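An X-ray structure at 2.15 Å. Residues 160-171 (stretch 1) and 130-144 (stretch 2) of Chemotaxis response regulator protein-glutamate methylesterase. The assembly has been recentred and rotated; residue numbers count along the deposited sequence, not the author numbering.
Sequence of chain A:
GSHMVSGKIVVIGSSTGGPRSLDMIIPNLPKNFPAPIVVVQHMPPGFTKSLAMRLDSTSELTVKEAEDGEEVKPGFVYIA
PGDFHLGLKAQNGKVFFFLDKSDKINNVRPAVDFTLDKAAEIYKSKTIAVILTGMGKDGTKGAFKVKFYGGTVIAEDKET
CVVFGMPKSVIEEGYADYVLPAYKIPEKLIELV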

ATOM      1  N   THR A 160       4.268   8.291 -15.010  1.00 19.38           N
ATOM      2  CA  THR A 160       4.010   9.110 -13.835  1.00 18.30           C
ATOM      3  C   THR A 160       4.998   8.974 -12.673  1.00 17.93           C
ATOM      4  O   THR A 160       4.847   9.645 -11.656  1.00 16.99           O
ATOM      5  CB  THR A 160       2.571   8.887 -13.332  1.00 17.70           C
ATOM      6  OG1 THR A 160       2.343   7.489 -13.121  1.00 15.41           O
ATOM      7  CG2 THR A 160       1.568   9.402 -14.362  1.00 18.68           C
ATOM      8  N   CYS A 161       6.016   8.131 -12.834  1.00 16.90           N
ATOM      9  CA  CYS A 161       7.013   7.932 -11.784  1.00 16.66           C
ATOM     10  C   CYS A 161       8.109   8.982 -11.779  1.00 17.54           C
ATOM     11  O   CYS A 161       8.529   9.471 -12.829  1.00 20.13           O
ATOM     12  CB  CYS A 161       7.709   6.571 -11.935  1.00 15.73           C
ATOM     13  SG  CYS A 161       6.723   5.105 -11.614  1.00 16.64           S
ATOM     14  N   VAL A 162       8.585   9.313 -10.585  1.00 17.81           N
ATOM     15  CA  VAL A 162       9.704  10.228 -10.454  1.00 17.55           C
ATOM     16  C   VAL A 162      10.920   9.306 -10.618  1.00 16.73           C
ATOM     17  O   VAL A 162      11.859   9.619 -11.352  1.00 14.88           O
ATOM     18  CB  VAL A 162       9.713  10.939  -9.088  1.00 16.33           C
ATOM     19  CG1 VAL A 162      10.974  11.775  -8.942  1.00 16.44           C
ATOM     20  CG2 VAL A 162       8.488  11.843  -8.979  1.00 16.21           C
ATOM     21  N   VAL A 163      10.838   8.131  -9.991  1.00 16.99           N
ATOM     22  CA  VAL A 163      11.880   7.106 -10.067  1.00 17.72           C
ATOM     23  C   VAL A 163      11.217   5.762 -10.388  1.00 18.98           C
ATOM     24  O   VAL A 163      10.432   5.234  -9.601  1.00 19.63           O
ATOM     25  CB  VAL A 163      12.695   6.981  -8.753  1.00 16.61           C
ATOM     26  CG1 VAL A 163      13.678   5.835  -8.864  1.00 16.08           C
ATOM     27  CG2 VAL A 163      13.468   8.267  -8.476  1.00 17.56           C
ATOM     28  N   PHE A 164      11.534   5.220 -11.556  1.00 19.93           N
ATOM     29  CA  PHE A 164      10.969   3.954 -12.005  1.00 21.63           C
ATOM     30  C   PHE A 164      11.845   2.801 -11.532  1.00 22.69           C
ATOM     31  O   PHE A 164      12.434   2.095 -12.342  1.00 27.03           O
ATOM     32  CB  PHE A 164      10.883   3.959 -13.536  1.00 22.09           C
ATOM     33  CG  PHE A 164      10.081   2.824 -14.117  1.00 23.29           C
ATOM     34  CD1 PHE A 164       8.793   2.556 -13.665  1.00 20.41           C
ATOM     35  CD2 PHE A 164      10.597   2.060 -15.162  1.00 23.61           C
ATOM     36  CE1 PHE A 164       8.032   1.552 -14.247  1.00 19.86           C
ATOM     37  CE2 PHE A 164       9.839   1.051 -15.751  1.00 22.58           C
ATOM     38  CZ  PHE A 164       8.553   0.800 -15.291  1.00 21.89           C
ATOM     39  N   GLY A 165      11.971   2.648 -10.219  1.00 22.26           N
ATOM     40  CA  GLY A 165      12.781   1.573  -9.679  1.00 19.18           C
ATOM     41  C   GLY A 165      11.919   0.486  -9.072  1.00 17.44           C
ATOM     42  O   GLY A 165      11.941  -0.655  -9.532  1.00 17.78           O
ATOM     43  N   MET A 166      11.144   0.843  -8.050  1.00 16.49           N
ATOM     44  CA  MET A 166      10.272  -0.115  -7.379  1.00 15.77           C
ATOM     45  C   MET A 166       9.293  -0.810  -8.322  1.00 16.59           C
ATOM     46  O   MET A 166       9.182  -2.036  -8.297  1.00 18.06           O
ATOM     47  CB  MET A 166       9.566   0.532  -6.178  1.00 15.33           C
ATOM     48  CG  MET A 166      10.539   0.831  -5.027  1.00 20.55           C
ATOM     49  SD  MET A 166       9.891   1.697  -3.574  1.00 20.96           S
ATOM     50  CE  MET A 166       8.124   1.717  -3.919  1.00 24.88           C
ATOM     51  N   PRO A 167       8.583  -0.045  -9.180  1.00 17.25           N
ATOM     52  CA  PRO A 167       7.640  -0.684 -10.105  1.00 17.55           C
ATOM     53  C   PRO A 167       8.373  -1.571 -11.117  1.00 19.44           C
ATOM     54  O   PRO A 167       7.925  -2.682 -11.431  1.00 18.69           O
ATOM     55  CB  PRO A 167       6.986   0.507 -10.806  1.00 17.58           C
ATOM     56  CG  PRO A 167       7.083   1.610  -9.790  1.00 17.38           C
ATOM     57  CD  PRO A 167       8.482   1.425  -9.268  1.00 15.30           C
ATOM     58  N   LYS A 168       9.500  -1.076 -11.626  1.00 19.71           N
ATOM     59  CA  LYS A 168      10.283  -1.829 -12.598  1.00 21.70           C
ATOM     60  C   LYS A 168      10.739  -3.173 -12.046  1.00 20.03           C
ATOM     61  O   LYS A 168      10.688  -4.184 -12.746  1.00 20.57           O
ATOM     62  CB  LYS A 168      11.501  -1.028 -13.073  1.00 22.98           C
ATOM     63  CG  LYS A 168      12.280  -1.739 -14.162  1.00 28.04           C
ATOM     64  CD  LYS A 168      13.236  -0.821 -14.910  1.00 32.41           C
ATOM     65  CE  LYS A 168      14.629  -0.829 -14.314  1.00 36.05           C
ATOM     66  NZ  LYS A 168      15.594  -0.152 -15.235  1.00 41.43           N
ATOM     67  N   SER A 169      11.194  -3.180 -10.796  1.00 18.66           N
ATOM     68  CA  SER A 169      11.656  -4.409 -10.162  1.00 19.26           C
ATOM     69  C   SER A 169      10.518  -5.427 -10.075  1.00 19.40           C
ATOM     70  O   SER A 169      10.732  -6.623 -10.274  1.00 18.71           O
ATOM     71  CB  SER A 169      12.217  -4.114  -8.773  1.00 18.60           C
ATOM     72  OG  SER A 169      12.565  -5.313  -8.112  1.00 20.98           O
ATOM     73  N   VAL A 170       9.311  -4.941  -9.780  1.00 18.43           N
ATOM     74  CA  VAL A 170       8.127  -5.797  -9.701  1.00 18.46           C
ATOM     75  C   VAL A 170       7.816  -6.365 -11.089  1.00 18.26           C
ATOM     76  O   VAL A 170       7.577  -7.565 -11.237  1.00 19.53           O
ATOM     77  CB  VAL A 170       6.885  -5.007  -9.180  1.00 17.94           C
ATOM     78  CG1 VAL A 170       5.600  -5.787  -9.424  1.00 17.39           C
ATOM     79  CG2 VAL A 170       7.037  -4.709  -7.703  1.00 15.95           C
ATOM     80  N   ILE A 171       7.848  -5.501 -12.100  1.00 17.52           N
ATOM     81  CA  ILE A 171       7.565  -5.897 -13.483  1.00 18.64           C
ATOM     82  C   ILE A 171       8.576  -6.909 -14.033  1.00 19.96           C
ATOM     83  O   ILE A 171       8.191  -7.882 -14.689  1.00 17.26           O
ATOM     84  CB  ILE A 171       7.519  -4.661 -14.427  1.00 18.47           C
ATOM     85  CG1 ILE A 171       6.394  -3.716 -14.001  1.00 16.88           C
ATOM     86  CG2 ILE A 171       7.328  -5.098 -15.890  1.00 17.50           C
ATOM     87  CD1 ILE A 171       6.516  -2.326 -14.590  1.00 19.58           C
TER
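Stretch 2 130-144: VILTGMGKDGTKGAF

Stretch 2 leaves a strand at Val130-Ile131, runs as an extended loop through Gly136, makes a type II turn from Lys137 to Thr140 and enters a helix at Thr140, with Gly139 at the N-cap. Its loop follows the loop of stretch 1 in register, Cys161 beside Thr133 and Gly165 beside Met135, and its helix crosses helix 166-171 at -39°, the axes 9.4 Å apart at closest approach and running in broadly the same direction.

Backbone hydrogen bonds fix the register. Gly134 N donates to Val163 O (2.8 Å), and Gly134 O receives Met166 N (2.8 Å), the first residue of the helix, and, weakly, Gly165 N (3.2 Å); Phe164 and Gly134 thus form a single beta bridge. Glycine suits Gly134: its phi/psi of 153/161 would jam a CB against the preceding carbonyl, and that CB would also lie 2.8 Å from Met166 SD. At Gly165 a CB would clash with Gly134 O at the same distance.

Side-chain hydroxyls add polar links. Thr133 OG1 accepts from Val162 N (3.0 Å) and Val163 N (3.1 Å), satisfying two loop amides with one atom. Between the helices, Ser169 OG donates to Thr140 OG1 (2.6 Å), which in turn donates to a water (2.7 Å); that water donates to Met166 O and Asp138 O, joining the two backbones.

Apolar side chains pack alongside these links. Met166, long and flexible, buries the largest area, its CB 3.9 Å from Ile131 CG2; separately, its CE makes a van der Waals contact with a backbone carbonyl, 3.2 Å from Leu132 O. Val170 packs against both Ile131 and Ala143: its CG2 lies 3.7 Å from Ile131 CG1 and 4.3 Å from Ala143 CB, and its CG1 is 4.2 Å from that same Ala143 CB. Toward the surface, Val163 CG1 packs 3.6 Å from Met135 CG.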

ATOM      1  N   VAL A 130      -0.232  -2.506  -4.835  1.00 16.04           N
ATOM      2  CA  VAL A 130       0.048  -1.404  -5.747  1.00 15.11           C
ATOM      3  C   VAL A 130       1.447  -0.884  -5.435  1.00 15.62           C
ATOM      4  O   VAL A 130       1.690  -0.350  -4.358  1.00 16.77           O
ATOM      5  CB  VAL A 130      -0.973  -0.241  -5.581  1.00 16.70           C
ATOM      6  CG1 VAL A 130      -0.710   0.835  -6.625  1.00 11.69           C
ATOM      7  CG2 VAL A 130      -2.397  -0.757  -5.721  1.00 15.49           C
ATOM      8  N   ILE A 131       2.370  -1.062  -6.371  1.00 15.13           N
ATOM      9  CA  ILE A 131       3.739  -0.614  -6.167  1.00 16.57           C
ATOM     10  C   ILE A 131       3.995   0.617  -7.014  1.00 15.62           C
ATOM     11  O   ILE A 131       4.033   0.556  -8.243  1.00 15.63           O
ATOM     12  CB  ILE A 131       4.745  -1.735  -6.497  1.00 16.39           C
ATOM     13  CG1 ILE A 131       4.394  -2.991  -5.695  1.00 16.61           C
ATOM     14  CG2 ILE A 131       6.169  -1.285  -6.201  1.00 16.08           C
ATOM     15  CD1 ILE A 131       4.332  -2.768  -4.195  1.00 19.51           C
ATOM     16  N   LEU A 132       4.167   1.739  -6.330  1.00 16.01           N
ATOM     17  CA  LEU A 132       4.389   3.024  -6.973  1.00 14.45           C
ATOM     18  C   LEU A 132       5.854   3.415  -7.091  1.00 14.33           C
ATOM     19  O   LEU A 132       6.751   2.698  -6.638  1.00 12.87           O
ATOM     20  CB  LEU A 132       3.646   4.116  -6.193  1.00 11.71           C
ATOM     21  CG  LEU A 132       2.158   3.866  -5.934  1.00 11.80           C
ATOM     22  CD1 LEU A 132       1.556   5.061  -5.191  1.00 10.73           C
ATOM     23  CD2 LEU A 132       1.438   3.637  -7.257  1.00  8.70           C
ATOM     24  N   THR A 133       6.049   4.585  -7.695  1.00 13.30           N
ATOM     25  CA  THR A 133       7.333   5.237  -7.920  1.00 12.99           C
ATOM     26  C   THR A 133       8.237   5.139  -6.698  1.00 15.17           C
ATOM     27  O   THR A 133       7.757   5.185  -5.562  1.00 14.67           O
ATOM     28  CB  THR A 133       7.093   6.743  -8.230  1.00 14.81           C
ATOM     29  OG1 THR A 133       8.340   7.441  -8.303  1.00 16.76           O
ATOM     30  CG2 THR A 133       6.220   7.379  -7.148  1.00 13.97           C
ATOM     31  N   GLY A 134       9.541   5.011  -6.939  1.00 15.24           N
ATOM     32  CA  GLY A 134      10.494   4.918  -5.848  1.00 15.46           C
ATOM     33  C   GLY A 134      11.768   4.169  -6.188  1.00 17.89           C
ATOM     34  O   GLY A 134      11.820   3.413  -7.160  1.00 18.18           O
ATOM     35  N   MET A 135      12.807   4.395  -5.390  1.00 19.69           N
ATOM     36  CA  MET A 135      14.087   3.725  -5.579  1.00 21.94           C
ATOM     37  C   MET A 135      14.083   2.391  -4.858  1.00 21.12           C
ATOM     38  O   MET A 135      13.346   2.200  -3.893  1.00 21.97           O
ATOM     39  CB  MET A 135      15.237   4.552  -5.002  1.00 23.68           C
ATOM     40  CG  MET A 135      15.737   5.677  -5.863  1.00 30.36           C
ATOM     41  SD  MET A 135      17.200   6.500  -5.171  1.00 33.88           S
ATOM     42  CE  MET A 135      17.556   7.454  -6.560  1.00 32.30           C
ATOM     43  N   GLY A 136      14.923   1.475  -5.322  1.00 21.54           N
ATOM     44  CA  GLY A 136      15.028   0.179  -4.679  1.00 21.76           C
ATOM     45  C   GLY A 136      14.080  -0.898  -5.159  1.00 21.82           C
ATOM     46  O   GLY A 136      13.395  -0.755  -6.174  1.00 22.51           O
ATOM     47  N   LYS A 137      14.009  -1.965  -4.371  1.00 21.75           N
ATOM     48  CA  LYS A 137      13.194  -3.123  -4.692  1.00 22.60           C
ATOM     49  C   LYS A 137      12.104  -3.469  -3.678  1.00 20.60           C
ATOM     50  O   LYS A 137      11.508  -4.540  -3.757  1.00 20.84           O
ATOM     51  CB  LYS A 137      14.115  -4.327  -4.924  1.00 25.61           C
ATOM     52  CG  LYS A 137      15.080  -4.114  -6.095  1.00 31.85           C
ATOM     53  CD  LYS A 137      16.153  -5.195  -6.207  1.00 37.94           C
ATOM     54  CE  LYS A 137      15.577  -6.580  -6.483  1.00 41.36           C
ATOM     55  NZ  LYS A 137      15.487  -7.409  -5.240  1.00 45.94           N
ATOM     56  N   ASP A 138      11.835  -2.574  -2.733  1.00 18.89           N
ATOM     57  CA  ASP A 138      10.788  -2.829  -1.746  1.00 18.88           C
ATOM     58  C   ASP A 138       9.476  -2.978  -2.517  1.00 17.80           C
ATOM     59  O   ASP A 138       9.176  -2.180  -3.403  1.00 16.70           O
ATOM     60  CB  ASP A 138      10.699  -1.680  -0.732  1.00 17.78           C
ATOM     61  CG  ASP A 138       9.761  -1.984   0.441  1.00 19.20           C
ATOM     62  OD1 ASP A 138       9.562  -3.163   0.807  1.00 17.09           O
ATOM     63  OD2 ASP A 138       9.226  -1.022   1.018  1.00 20.43           O
ATOM     64  N   GLY A 139       8.736  -4.041  -2.222  1.00 18.18           N
ATOM     65  CA  GLY A 139       7.485  -4.291  -2.917  1.00 18.55           C
ATOM     66  C   GLY A 139       7.578  -5.506  -3.826  1.00 20.17           C
ATOM     67  O   GLY A 139       6.558  -6.115  -4.168  1.00 21.75           O
ATOM     68  N   THR A 140       8.801  -5.868  -4.212  1.00 18.52           N
ATOM     69  CA  THR A 140       9.024  -7.015  -5.086  1.00 18.86           C
ATOM     70  C   THR A 140       8.739  -8.344  -4.385  1.00 19.13           C
ATOM     71  O   THR A 140       7.934  -9.148  -4.870  1.00 17.88           O
ATOM     72  CB  THR A 140      10.451  -7.006  -5.659  1.00 18.91           C
ATOM     73  OG1 THR A 140      10.605  -5.863  -6.510  1.00 16.93           O
ATOM     74  CG2 THR A 140      10.715  -8.260  -6.464  1.00 17.94           C
ATOM     75  N   LYS A 141       9.390  -8.577  -3.246  1.00 19.22           N
ATOM     76  CA  LYS A 141       9.158  -9.809  -2.499  1.00 20.93           C
ATOM     77  C   LYS A 141       7.711  -9.836  -2.016  1.00 19.82           C
ATOM     78  O   LYS A 141       7.070 -10.885  -2.017  1.00 18.77           O
ATOM     79  CB  LYS A 141      10.139  -9.942  -1.330  1.00 25.10           C
ATOM     80  CG  LYS A 141      11.586 -10.087  -1.793  1.00 32.78           C
ATOM     81  CD  LYS A 141      12.569 -10.163  -0.628  1.00 39.10           C
ATOM     82  CE  LYS A 141      12.414 -11.457   0.161  1.00 43.46           C
ATOM     83  NZ  LYS A 141      13.429 -11.565   1.249  1.00 46.44           N
ATOM     84  N   GLY A 142       7.189  -8.669  -1.646  1.00 17.72           N
ATOM     85  CA  GLY A 142       5.808  -8.585  -1.210  1.00 18.33           C
ATOM     86  C   GLY A 142       4.870  -8.941  -2.359  1.00 18.97           C
ATOM     87  O   GLY A 142       3.839  -9.577  -2.148  1.00 19.36           O
ATOM     88  N   ALA A 143       5.239  -8.551  -3.581  1.00 18.01           N
ATOM     89  CA  ALA A 143       4.426  -8.844  -4.759  1.00 17.97           C
ATOM     90  C   ALA A 143       4.450 -10.348  -5.013  1.00 18.54           C
ATOM     91  O   ALA A 143       3.456 -10.935  -5.444  1.00 18.13           O
ATOM     92  CB  ALA A 143       4.939  -8.081  -5.978  1.00 14.38           C
ATOM     93  N   PHE A 144       5.593 -10.967  -4.727  1.00 20.92           N
ATOM     94  CA  PHE A 144       5.746 -12.409  -4.882  1.00 20.16           C
ATOM     95  C   PHE A 144       4.709 -13.116  -4.009  1.00 19.76           C
ATOM     96  O   PHE A 144       3.980 -13.991  -4.481  1.00 17.12           O
ATOM     97  CB  PHE A 144       7.159 -12.846  -4.474  1.00 22.62           C
ATOM     98  CG  PHE A 144       7.247 -14.293  -4.076  1.00 26.07           C
ATOM     99  CD1 PHE A 144       7.139 -15.299  -5.029  1.00 26.45           C
ATOM    100  CD2 PHE A 144       7.362 -14.650  -2.737  1.00 27.72           C
ATOM    101  CE1 PHE A 144       7.140 -16.642  -4.653  1.00 28.40           C
ATOM    102  CE2 PHE A 144       7.363 -15.993  -2.352  1.00 29.64           C
ATOM    103  CZ  PHE A 144       7.249 -16.988  -3.313  1.00 27.99           C
TER
HETATM  104  O   HOH W   1      10.127  -3.255  -6.043  1.00 14.11           O